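Prolyl-ACP dehydrogenase (Oscillatoria sp., PDB 4IRN) is an FAD-dependent oxidase of the acyl-CoA dehydrogenase family that oxidises prolyl-acyl carrier protein on the way to the cyanotoxin anatoxin-a. Local coordinates at residues F282-A287 / E362-S367; E292-Q297 / E387-D392; R300-H305 / I372-A377. All coordinates share one frame; numbering follows the deposited sequence.

Contact 1: F282-A287 / E362-S367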
loop_
_atom_site.group_PDB
_atom_site.type_symbol
_atom_site.label_atom_id
_atom_site.label_comp_id
_atom_site.label_asym_id
_atom_site.label_seq_id
_atom_site.Cartn_x
_atom_site.Cartn_y
_atom_site.Cartn_z
ATOM N N PHE A 282 -9.007 -23.717 -6.119
ATOM C CA PHE A 282 -10.056 -24.188 -5.217
ATOM C C PHE A 282 -9.729 -24.440 -3.745
ATOM O O PHE A 282 -10.660 -24.602 -2.950
ATOM C CB PHE A 282 -10.838 -25.344 -5.865
ATOM C CG PHE A 282 -11.346 -24.972 -7.240
ATOM C CD1 PHE A 282 -12.407 -24.092 -7.390
ATOM C CD2 PHE A 282 -10.712 -25.441 -8.382
ATOM C CE1 PHE A 282 -12.830 -23.700 -8.652
ATOM C CE2 PHE A 282 -11.144 -25.052 -9.645
ATOM C CZ PHE A 282 -12.196 -24.182 -9.768
ATOM N N ILE A 283 -8.436 -24.454 -3.366
ATOM C CA ILE A 283 -8.030 -24.643 -1.967
ATOM C C ILE A 283 -8.505 -23.470 -1.077
ATOM O O ILE A 283 -8.738 -23.665 0.116
ATOM C CB ILE A 283 -6.504 -24.945 -1.830
ATOM C CG1 ILE A 283 -6.181 -25.714 -0.540
ATOM C CG2 ILE A 283 -5.619 -23.690 -1.988
ATOM C CD1 ILE A 283 -5.159 -26.828 -0.716
ATOM N N LEU A 284 -8.668 -22.272 -1.672
ATOM C CA LEU A 284 -9.066 -21.048 -0.978
ATOM C C LEU A 284 -10.533 -20.660 -1.184
ATOM O O LEU A 284 -10.928 -19.553 -0.816
ATOM C CB LEU A 284 -8.110 -19.887 -1.347
ATOM C CG LEU A 284 -6.651 -19.992 -0.869
ATOM C CD1 LEU A 284 -5.861 -18.768 -1.289
ATOM C CD2 LEU A 284 -6.567 -20.162 0.637
ATOM N N ALA A 285 -11.346 -21.579 -1.747
ATOM C CA ALA A 285 -12.775 -21.365 -1.977
ATOM C C ALA A 285 -13.482 -21.146 -0.638
ATOM O O ALA A 285 -14.308 -20.237 -0.519
ATOM C CB ALA A 285 -13.374 -22.560 -2.700
ATOM N N ALA A 286 -13.114 -21.950 0.381
ATOM C CA ALA A 286 -13.672 -21.870 1.728
ATOM C C ALA A 286 -13.185 -20.641 2.490
ATOM O O ALA A 286 -13.920 -20.132 3.333
ATOM C CB ALA A 286 -13.350 -23.124 2.493
ATOM N N ALA A 287 -11.959 -20.153 2.174
ATOM C CA ALA A 287 -11.346 -18.955 2.763
ATOM C C ALA A 287 -12.203 -17.717 2.476
ATOM O O ALA A 287 -12.292 -16.834 3.331
ATOM C CB ALA A 287 -9.941 -18.757 2.222
ATOM N N GLU A 362 -3.643 -13.186 0.020
ATOM C CA GLU A 362 -3.258 -11.878 0.546
ATOM C C GLU A 362 -4.447 -11.105 1.089
ATOM O O GLU A 362 -4.310 -10.400 2.085
ATOM C CB GLU A 362 -2.519 -11.054 -0.498
ATOM C CG GLU A 362 -1.109 -11.545 -0.766
ATOM C CD GLU A 362 -0.404 -10.911 -1.955
ATOM O OE1 GLU A 362 -0.968 -10.010 -2.623
ATOM O OE2 GLU A 362 0.761 -11.300 -2.186
ATOM N N ALA A 363 -5.604 -11.223 0.420
ATOM C CA ALA A 363 -6.859 -10.606 0.817
ATOM C C ALA A 363 -7.298 -11.156 2.186
ATOM O O ALA A 363 -7.715 -10.383 3.058
ATOM C CB ALA A 363 -7.921 -10.900 -0.229
ATOM N N TRP A 364 -7.153 -12.484 2.376
ATOM C CA TRP A 364 -7.488 -13.183 3.607
ATOM C C TRP A 364 -6.655 -12.705 4.799
ATOM O O TRP A 364 -7.227 -12.419 5.847
ATOM C CB TRP A 364 -7.364 -14.708 3.423
ATOM C CG TRP A 364 -7.998 -15.532 4.513
ATOM C CD1 TRP A 364 -8.920 -15.119 5.438
ATOM C CD2 TRP A 364 -7.772 -16.922 4.765
ATOM N NE1 TRP A 364 -9.256 -16.159 6.271
ATOM C CE2 TRP A 364 -8.573 -17.280 5.878
ATOM C CE3 TRP A 364 -6.950 -17.900 4.176
ATOM C CZ2 TRP A 364 -8.589 -18.577 6.402
ATOM C CZ3 TRP A 364 -6.970 -19.188 4.691
ATOM C CH2 TRP A 364 -7.791 -19.520 5.782
ATOM N N VAL A 365 -5.326 -12.605 4.629
ATOM C CA VAL A 365 -4.383 -12.169 5.671
ATOM C C VAL A 365 -4.700 -10.745 6.110
ATOM O O VAL A 365 -4.809 -10.475 7.300
ATOM C CB VAL A 365 -2.906 -12.342 5.200
ATOM C CG1 VAL A 365 -1.931 -11.583 6.091
ATOM C CG2 VAL A 365 -2.519 -13.812 5.124
ATOM N N GLN A 366 -4.891 -9.856 5.131
ATOM C CA GLN A 366 -5.200 -8.450 5.317
ATOM C C GLN A 366 -6.511 -8.232 6.047
ATOM O O GLN A 366 -6.541 -7.435 6.984
ATOM C CB GLN A 366 -5.141 -7.707 3.972
ATOM C CG GLN A 366 -5.100 -6.181 4.076
ATOM C CD GLN A 366 -4.038 -5.619 4.979
ATOM O OE1 GLN A 366 -2.841 -5.879 4.807
ATOM N NE2 GLN A 366 -4.468 -4.799 5.936
ATOM N N SER A 367 -7.583 -8.947 5.645
ATOM C CA SER A 367 -8.907 -8.853 6.272
ATOM C C SER A 367 -8.892 -9.365 7.714
ATOM O O SER A 367 -9.567 -8.787 8.571
ATOM C CB SER A 367 -9.957 -9.582 5.446
ATOM O OG SER A 367 -10.135 -8.963 4.184
#

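Contact 2: E292-Q297 / E387-D392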
loop_
_atom_site.group_PDB
_atom_site.type_symbol
_atom_site.label_atom_id
_atom_site.label_comp_id
_atom_site.label_asym_id
_atom_site.label_seq_id
_atom_site.Cartn_x
_atom_site.Cartn_y
_atom_site.Cartn_z
ATOM N N GLU A 292 -16.245 -13.778 4.648
ATOM C CA GLU A 292 -17.632 -13.329 4.778
ATOM C C GLU A 292 -18.055 -13.359 6.253
ATOM O O GLU A 292 -18.722 -12.427 6.699
ATOM C CB GLU A 292 -18.578 -14.188 3.920
ATOM C CG GLU A 292 -19.945 -13.561 3.679
ATOM C CD GLU A 292 -20.881 -14.350 2.781
ATOM O OE1 GLU A 292 -20.517 -14.600 1.608
ATOM O OE2 GLU A 292 -21.995 -14.692 3.243
ATOM N N ARG A 293 -17.644 -14.413 7.006
ATOM C CA ARG A 293 -17.952 -14.554 8.434
ATOM C C ARG A 293 -17.306 -13.442 9.264
ATOM O O ARG A 293 -17.995 -12.836 10.088
ATOM C CB ARG A 293 -17.582 -15.950 8.986
ATOM C CG ARG A 293 -17.982 -16.139 10.468
ATOM C CD ARG A 293 -17.694 -17.516 11.025
ATOM N NE ARG A 293 -16.265 -17.778 11.148
ATOM C CZ ARG A 293 -15.594 -18.636 10.391
ATOM N NH1 ARG A 293 -16.221 -19.337 9.456
ATOM N NH2 ARG A 293 -14.292 -18.806 10.566
ATOM N N LEU A 294 -16.020 -13.160 9.029
ATOM C CA LEU A 294 -15.282 -12.098 9.728
ATOM C C LEU A 294 -15.787 -10.705 9.418
ATOM O O LEU A 294 -15.694 -9.841 10.269
ATOM C CB LEU A 294 -13.768 -12.174 9.474
ATOM C CG LEU A 294 -13.041 -13.511 9.717
ATOM C CD1 LEU A 294 -11.598 -13.397 9.287
ATOM C CD2 LEU A 294 -13.154 -13.974 11.168
ATOM N N LEU A 295 -16.311 -10.477 8.205
ATOM C CA LEU A 295 -16.878 -9.180 7.827
ATOM C C LEU A 295 -18.140 -8.908 8.642
ATOM O O LEU A 295 -18.241 -7.834 9.246
ATOM C CB LEU A 295 -17.159 -9.081 6.299
ATOM C CG LEU A 295 -17.896 -7.825 5.762
ATOM C CD1 LEU A 295 -17.188 -6.516 6.148
ATOM C CD2 LEU A 295 -18.050 -7.905 4.267
ATOM N N GLU A 296 -19.079 -9.884 8.680
ATOM C CA GLU A 296 -20.337 -9.757 9.419
ATOM C C GLU A 296 -20.088 -9.646 10.936
ATOM O O GLU A 296 -20.788 -8.899 11.630
ATOM C CB GLU A 296 -21.317 -10.907 9.113
ATOM C CG GLU A 296 -21.694 -11.144 7.655
ATOM C CD GLU A 296 -22.622 -12.321 7.386
ATOM O OE1 GLU A 296 -22.897 -13.108 8.319
ATOM O OE2 GLU A 296 -23.013 -12.499 6.212
ATOM N N GLN A 297 -19.085 -10.378 11.436
ATOM C CA GLN A 297 -18.687 -10.363 12.846
ATOM C C GLN A 297 -18.118 -9.007 13.225
ATOM O O GLN A 297 -18.406 -8.503 14.316
ATOM C CB GLN A 297 -17.660 -11.454 13.131
ATOM C CG GLN A 297 -18.321 -12.750 13.565
ATOM C CD GLN A 297 -17.362 -13.874 13.851
ATOM O OE1 GLN A 297 -16.145 -13.689 13.978
ATOM N NE2 GLN A 297 -17.903 -15.079 13.936
ATOM N N GLU A 387 -7.498 -14.094 16.414
ATOM C CA GLU A 387 -6.054 -14.257 16.332
ATOM C C GLU A 387 -5.686 -15.546 15.571
ATOM O O GLU A 387 -4.817 -15.514 14.699
ATOM C CB GLU A 387 -5.404 -14.164 17.736
ATOM C CG GLU A 387 -5.739 -15.278 18.726
ATOM C CD GLU A 387 -4.660 -16.333 18.905
ATOM O OE1 GLU A 387 -3.506 -16.078 18.493
ATOM O OE2 GLU A 387 -4.963 -17.415 19.457
ATOM N N ARG A 388 -6.398 -16.666 15.860
ATOM C CA ARG A 388 -6.212 -17.963 15.211
ATOM C C ARG A 388 -6.495 -17.826 13.703
ATOM O O ARG A 388 -5.733 -18.362 12.890
ATOM C CB ARG A 388 -7.129 -19.015 15.840
ATOM C CG ARG A 388 -7.055 -20.391 15.173
ATOM C CD ARG A 388 -7.925 -21.442 15.838
ATOM N NE ARG A 388 -9.359 -21.142 15.745
ATOM C CZ ARG A 388 -10.130 -20.844 16.785
ATOM N NH1 ARG A 388 -9.621 -20.809 18.009
ATOM N NH2 ARG A 388 -11.419 -20.592 16.610
ATOM N N GLU A 389 -7.572 -17.084 13.339
ATOM C CA GLU A 389 -7.965 -16.825 11.957
ATOM C C GLU A 389 -6.788 -16.270 11.152
ATOM O O GLU A 389 -6.519 -16.785 10.063
ATOM C CB GLU A 389 -9.181 -15.873 11.885
ATOM C CG GLU A 389 -10.460 -16.404 12.526
ATOM C CD GLU A 389 -11.097 -17.641 11.910
ATOM O OE1 GLU A 389 -10.816 -17.942 10.727
ATOM O OE2 GLU A 389 -11.881 -18.316 12.618
ATOM N N LEU A 390 -6.049 -15.262 11.719
ATOM C CA LEU A 390 -4.869 -14.658 11.078
ATOM C C LEU A 390 -3.726 -15.666 10.945
ATOM O O LEU A 390 -3.129 -15.761 9.867
ATOM C CB LEU A 390 -4.401 -13.383 11.810
ATOM C CG LEU A 390 -3.125 -12.696 11.270
ATOM C CD1 LEU A 390 -3.289 -12.214 9.818
ATOM C CD2 LEU A 390 -2.705 -11.547 12.166
ATOM N N ARG A 391 -3.434 -16.424 12.035
ATOM C CA ARG A 391 -2.393 -17.457 12.076
ATOM C C ARG A 391 -2.616 -18.505 10.978
ATOM O O ARG A 391 -1.657 -18.905 10.319
ATOM C CB ARG A 391 -2.328 -18.134 13.455
ATOM C CG ARG A 391 -1.732 -17.258 14.562
ATOM C CD ARG A 391 -1.341 -18.059 15.798
ATOM N NE ARG A 391 -2.490 -18.362 16.655
ATOM C CZ ARG A 391 -3.106 -19.541 16.704
ATOM N NH1 ARG A 391 -2.687 -20.551 15.950
ATOM N NH2 ARG A 391 -4.144 -19.720 17.507
ATOM N N ASP A 392 -3.885 -18.903 10.757
ATOM C CA ASP A 392 -4.280 -19.871 9.730
ATOM C C ASP A 392 -4.156 -19.284 8.329
ATOM O O ASP A 392 -3.700 -19.975 7.421
ATOM C CB ASP A 392 -5.717 -20.390 9.969
ATOM C CG ASP A 392 -5.979 -21.097 11.294
ATOM O OD1 ASP A 392 -4.998 -21.501 11.964
ATOM O OD2 ASP A 392 -7.167 -21.244 11.662
#

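Contact 3: R300-H305 / I372-A377. With FAD (flavin-adenine dinucleotide), chain J.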
loop_
_atom_site.group_PDB
_atom_site.type_symbol
_atom_site.label_atom_id
_atom_site.label_comp_id
_atom_site.label_asym_id
_atom_site.label_seq_id
_atom_site.Cartn_x
_atom_site.Cartn_y
_atom_site.Cartn_z
ATOM N N ARG A 300 -20.977 -6.228 13.155
ATOM C CA ARG A 300 -21.687 -6.378 14.425
ATOM C C ARG A 300 -20.950 -5.656 15.552
ATOM O O ARG A 300 -21.575 -4.889 16.278
ATOM C CB ARG A 300 -21.879 -7.866 14.788
ATOM C CG ARG A 300 -23.067 -8.527 14.105
ATOM C CD ARG A 300 -23.330 -9.922 14.645
ATOM N NE ARG A 300 -23.373 -10.929 13.583
ATOM C CZ ARG A 300 -22.644 -12.042 13.572
ATOM N NH1 ARG A 300 -21.761 -12.275 14.536
ATOM N NH2 ARG A 300 -22.735 -12.891 12.558
ATOM N N TYR A 301 -19.618 -5.873 15.671
ATOM C CA TYR A 301 -18.780 -5.239 16.699
ATOM C C TYR A 301 -18.655 -3.717 16.509
ATOM O O TYR A 301 -18.717 -2.971 17.491
ATOM C CB TYR A 301 -17.392 -5.897 16.772
ATOM C CG TYR A 301 -16.662 -5.567 18.048
ATOM C CD1 TYR A 301 -16.905 -6.285 19.216
ATOM C CD2 TYR A 301 -15.732 -4.528 18.098
ATOM C CE1 TYR A 301 -16.252 -5.972 20.405
ATOM C CE2 TYR A 301 -15.065 -4.211 19.280
ATOM C CZ TYR A 301 -15.333 -4.935 20.434
ATOM O OH TYR A 301 -14.694 -4.657 21.613
ATOM N N ALA A 302 -18.489 -3.261 15.248
ATOM C CA ALA A 302 -18.369 -1.837 14.920
ATOM C C ALA A 302 -19.668 -1.062 15.200
ATOM O O ALA A 302 -19.626 0.145 15.463
ATOM C CB ALA A 302 -17.935 -1.661 13.476
ATOM N N ARG A 303 -20.804 -1.767 15.181
ATOM C CA ARG A 303 -22.116 -1.206 15.486
ATOM C C ARG A 303 -22.435 -1.304 16.987
ATOM O O ARG A 303 -23.035 -0.389 17.539
ATOM C CB ARG A 303 -23.182 -1.910 14.659
ATOM C CG ARG A 303 -23.057 -1.663 13.146
ATOM C CD ARG A 303 -24.187 -2.374 12.440
ATOM N NE ARG A 303 -25.397 -1.575 12.664
ATOM C CZ ARG A 303 -26.569 -1.720 12.059
ATOM N NH1 ARG A 303 -26.742 -2.672 11.148
ATOM N NH2 ARG A 303 -27.580 -0.912 12.356
ATOM N N SER A 304 -22.015 -2.401 17.636
ATOM C CA SER A 304 -22.229 -2.669 19.060
ATOM C C SER A 304 -21.291 -1.899 19.980
ATOM O O SER A 304 -21.762 -1.255 20.914
ATOM C CB SER A 304 -22.108 -4.162 19.359
ATOM O OG SER A 304 -23.146 -4.904 18.739
ATOM N N HIS A 305 -19.967 -2.018 19.766
ATOM C CA HIS A 305 -18.985 -1.370 20.629
ATOM C C HIS A 305 -18.989 0.139 20.512
ATOM O O HIS A 305 -18.918 0.675 19.405
ATOM C CB HIS A 305 -17.587 -1.963 20.459
ATOM C CG HIS A 305 -16.663 -1.607 21.577
ATOM N ND1 HIS A 305 -16.906 -2.025 22.878
ATOM C CD2 HIS A 305 -15.532 -0.866 21.563
ATOM C CE1 HIS A 305 -15.916 -1.534 23.602
ATOM N NE2 HIS A 305 -15.058 -0.840 22.853
ATOM N N ILE A 372 -8.943 -7.908 13.664
ATOM C CA ILE A 372 -8.260 -7.804 14.952
ATOM C C ILE A 372 -8.158 -6.309 15.343
ATOM O O ILE A 372 -8.377 -5.962 16.510
ATOM C CB ILE A 372 -6.878 -8.527 14.918
ATOM C CG1 ILE A 372 -7.050 -10.055 14.716
ATOM C CG2 ILE A 372 -6.038 -8.223 16.190
ATOM C CD1 ILE A 372 -5.841 -10.774 14.194
ATOM N N GLU A 373 -7.858 -5.433 14.354
ATOM C CA GLU A 373 -7.735 -3.985 14.554
ATOM C C GLU A 373 -9.044 -3.357 15.021
ATOM O O GLU A 373 -9.027 -2.616 15.997
ATOM C CB GLU A 373 -7.219 -3.290 13.293
ATOM C CG GLU A 373 -5.736 -3.507 13.029
ATOM C CD GLU A 373 -5.284 -3.221 11.608
ATOM O OE1 GLU A 373 -6.082 -2.677 10.810
ATOM O OE2 GLU A 373 -4.122 -3.558 11.285
ATOM N N ILE A 374 -10.174 -3.683 14.351
ATOM C CA ILE A 374 -11.530 -3.203 14.682
ATOM C C ILE A 374 -11.896 -3.534 16.148
ATOM O O ILE A 374 -12.457 -2.684 16.838
ATOM C CB ILE A 374 -12.578 -3.751 13.648
ATOM C CG1 ILE A 374 -12.373 -3.124 12.255
ATOM C CG2 ILE A 374 -14.030 -3.571 14.115
ATOM C CD1 ILE A 374 -12.827 -3.979 11.097
ATOM N N HIS A 375 -11.545 -4.754 16.613
ATOM C CA HIS A 375 -11.807 -5.232 17.979
ATOM C C HIS A 375 -10.857 -4.660 19.056
ATOM O O HIS A 375 -11.159 -4.765 20.246
ATOM C CB HIS A 375 -11.833 -6.770 18.026
ATOM C CG HIS A 375 -13.015 -7.375 17.337
ATOM N ND1 HIS A 375 -13.112 -7.403 15.959
ATOM C CD2 HIS A 375 -14.092 -7.999 17.862
ATOM C CE1 HIS A 375 -14.248 -8.019 15.691
ATOM N NE2 HIS A 375 -14.867 -8.404 16.802
ATOM N N GLY A 376 -9.752 -4.043 18.630
ATOM C CA GLY A 376 -8.760 -3.471 19.533
ATOM C C GLY A 376 -7.973 -4.548 20.252
ATOM O O GLY A 376 -7.694 -5.600 19.665
ATOM N N ALA A 377 -7.624 -4.308 21.537
ATOM C CA ALA A 377 -6.881 -5.279 22.365
ATOM C C ALA A 377 -7.662 -6.574 22.518
ATOM O O ALA A 377 -7.064 -7.642 22.624
ATOM C CB ALA A 377 -6.593 -4.696 23.732
HETATM P PA FAD J . -11.422 0.548 21.837
HETATM O O1A FAD J . -11.634 1.834 22.546
HETATM O O2A FAD J . -12.337 -0.637 22.184
HETATM O O5B FAD J . -11.400 0.768 20.259
HETATM C C5B FAD J . -12.238 -0.007 19.379
HETATM C C4B FAD J . -11.720 0.325 18.007
HETATM O O4B FAD J . -12.294 1.564 17.562
HETATM C C3B FAD J . -10.201 0.470 17.956
HETATM O O3B FAD J . -9.651 -0.475 17.050
HETATM C C2B FAD J . -9.928 1.922 17.540
HETATM O O2B FAD J . -9.103 1.909 16.388
HETATM C C1B FAD J . -11.297 2.474 17.138
HETATM N N9A FAD J . -11.600 3.783 17.706
HETATM C C8A FAD J . -12.047 4.058 18.975
HETATM N N7A FAD J . -12.172 5.336 19.243
HETATM C C5A FAD J . -11.783 5.957 18.059
HETATM C C6A FAD J . -11.693 7.318 17.682
HETATM N N6A FAD J . -11.935 8.340 18.501
HETATM N N1A FAD J . -11.293 7.588 16.419
HETATM C C2A FAD J . -10.997 6.571 15.610
HETATM N N3A FAD J . -11.036 5.261 15.859
HETATM C C4A FAD J . -11.439 5.010 17.105
HETATM N N1 FAD J . -3.934 -0.483 29.685
HETATM C C2 FAD J . -3.557 -0.044 30.950
HETATM O O2 FAD J . -4.128 0.892 31.505
HETATM N N3 FAD J . -2.528 -0.666 31.622
HETATM C C4 FAD J . -1.790 -1.722 31.146
HETATM O O4 FAD J . -0.889 -2.201 31.833
HETATM C C4X FAD J . -2.188 -2.194 29.810
HETATM N N5 FAD J . -1.550 -3.226 29.301
HETATM C C5X FAD J . -1.962 -3.695 28.054
HETATM C C6 FAD J . -1.282 -4.779 27.496
HETATM C C7 FAD J . -1.631 -5.296 26.255
HETATM C C7M FAD J . -0.830 -6.438 25.674
HETATM C C8 FAD J . -2.709 -4.721 25.546
HETATM C C8M FAD J . -3.138 -5.250 24.201
HETATM C C9 FAD J . -3.389 -3.642 26.101
HETATM C C9A FAD J . -3.036 -3.110 27.342
HETATM N N10 FAD J . -3.704 -2.005 27.935
HETATM C C10 FAD J . -3.292 -1.517 29.149
HETATM C "C1'" FAD J . -4.890 -1.442 27.256
HETATM C "C2'" FAD J . -4.500 -0.840 25.914
HETATM O "O2'" FAD J . -3.934 0.458 26.088
HETATM C "C3'" FAD J . -5.693 -0.821 24.957
HETATM O "O3'" FAD J . -5.497 -1.722 23.869
HETATM C "C4'" FAD J . -6.084 0.564 24.439
HETATM O "O4'" FAD J . -6.492 1.306 25.588
HETATM C "C5'" FAD J . -7.211 0.484 23.430
HETATM O "O5'" FAD J . -8.139 -0.441 24.037
HETATM P P FAD J . -9.424 -0.902 23.288
HETATM O O1P FAD J . -9.152 -1.836 22.178
HETATM O O2P FAD J . -10.267 -1.198 24.514
HETATM O O3P FAD J . -10.013 0.349 22.487
HETATM O O HOH W 1 -12.607 -3.194 21.801
#

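Contact 1: F282-A287 / E362-S367
Trp364 turns one face of its indole to the methyl of Ala287, and this pair makes up most of the buried contact. Ala287 CB lies 3.8 Å from the centroid of the Trp364 six-membered ring and 16° off the ring normal, the geometry of a CH-pi contact over the face. The methyl is nevertheless shifted toward the rim, the closest approach being Ala287 CB to Trp364 CE3 at 3.7 Å. The ring reaches it because the indole CG is anti to the backbone N (chi1 -166°), while the CB bonds of both residues point toward the opposing segment. In the acyl-CoA dehydrogenase fold this places the start of helix 285-304 against helix 350-375 within the helical C-terminal domain, just past the type I turn from Phe282 to Ala285 that follows helix 268-282. Leu284, within that turn, adds a smaller apolar touch: Leu284 CD2 approaches Trp364 CZ3 obliquely, at 4.2 Å. The same leucine also rests on Ser396 and Tyr399, and the indole on Thr290 and Met291 one turn further along helix 285-304. No hydrogen bond joins the two segments, and the nearest CA pair, Ala287 CA and Trp364 CA, is 7.0 Å apart.

Contact 2: E292-Q297 / E387-D392
Glu389 reaches across to Leu294 and Arg293 with the two halves of its side chain, apolar stem first and carboxylate after. From the backbone its CB bond already points toward segment 292-297, where Leu294 CA is the nearest CA, 9.0 Å from Glu389 CA. The next atom, Glu389 CG, packs against Leu294 CD2 at 3.9 Å. There the chain bends (chi2 -64°), and CD carries its two oxygens to separate partners. Glu389 OE2 takes a hydrogen bond from Arg293 NH2 at 3.2 Å, part of a salt bridge, with an N-H...O angle of 142° that is well short of straight. Helices 285-304 and 386-395 of the mainly helical C-terminal domain of the acyl-CoA dehydrogenase fold are thereby tied through a buried ion pair. Guanidinium and carboxylate planes stand 62° apart: OE2 lies close to the guanidinium plane, at its edge, whereas NH2 comes to OE2 from above the carboxylate plane. OE1 is hydrogen-bonded to Asn118 ND2, and Arg293 NH1 donates to the carbonyls of Gly112 and Tyr113. Together these bonds give both buried groups polar partners, which is consistent with both being ionised. Cys368 of helix 350-375 packs on both Leu294 and Glu389.

Contact 3: R300-H305 / I372-A377
Water 1 is held by three groups: Tyr301 OH donates to it at 2.6 Å, and it donates to His375 O and to the FAD phosphate oxygen O2A. It thus joins both segments to the cofactor. His305 NE2 also reaches FAD O2A, at 2.8 Å, but the bond is weak, bent to 122° at the hydrogen. On the other segment, Ala377 N gives a straighter bond to FAD O1P, at 3.0 Å, just after Gly376 has left the helix with positive phi. The Tyr301 ring, which meets the water at its edge, forms an offset stack with the His375 ring, centroids 4.2 Å apart and planes at 23°, with His375 CD2 3.5 Å from Tyr301 CG. The opposite face of the tyrosine carries His305 CB, and Tyr301 OH lies over the centre of the His305 ring. A bond from His375 ND1 to Ala371 O restricts the imidazole's rotation. These helix ends meet the FAD pyrophosphate; in the second subunit Ser169 OG and Thr195 OG1, among others, are hydrogen-bonded to the cofactor. Around the stack, Ile374 packs on Leu322 of helix 316-344, His375 on Leu386 of helix 386-395, and Ala302 and His305 hydrogen-bond through their backbones to Gly313 and Ile312, beside strand 310-311.

Helix 285-304 runs through all three contacts. Contacts 1 and 3 set its beginning and its end against helix 350-375, their centres about 21 Å apart; contact 2, between them, sets its middle against helix 386-395. The centre of contact 1 is about 11 Å from the centre of the chain, and the contact is wholly apolar. Contact 2, its centre about 17 Å out, is buried too but relies on an ion pair, and its helix 386-395 also meets the second subunit. Contact 3, its centre about 30 Å out, is peripheral yet mostly buried beside the second subunit, with Tyr301 partly exposed; it combines aromatic stacking with water and cofactor bonds. Packing continues between neighbours: Leu390 touches Val365 of contact 1 and Ile372 of contact 3.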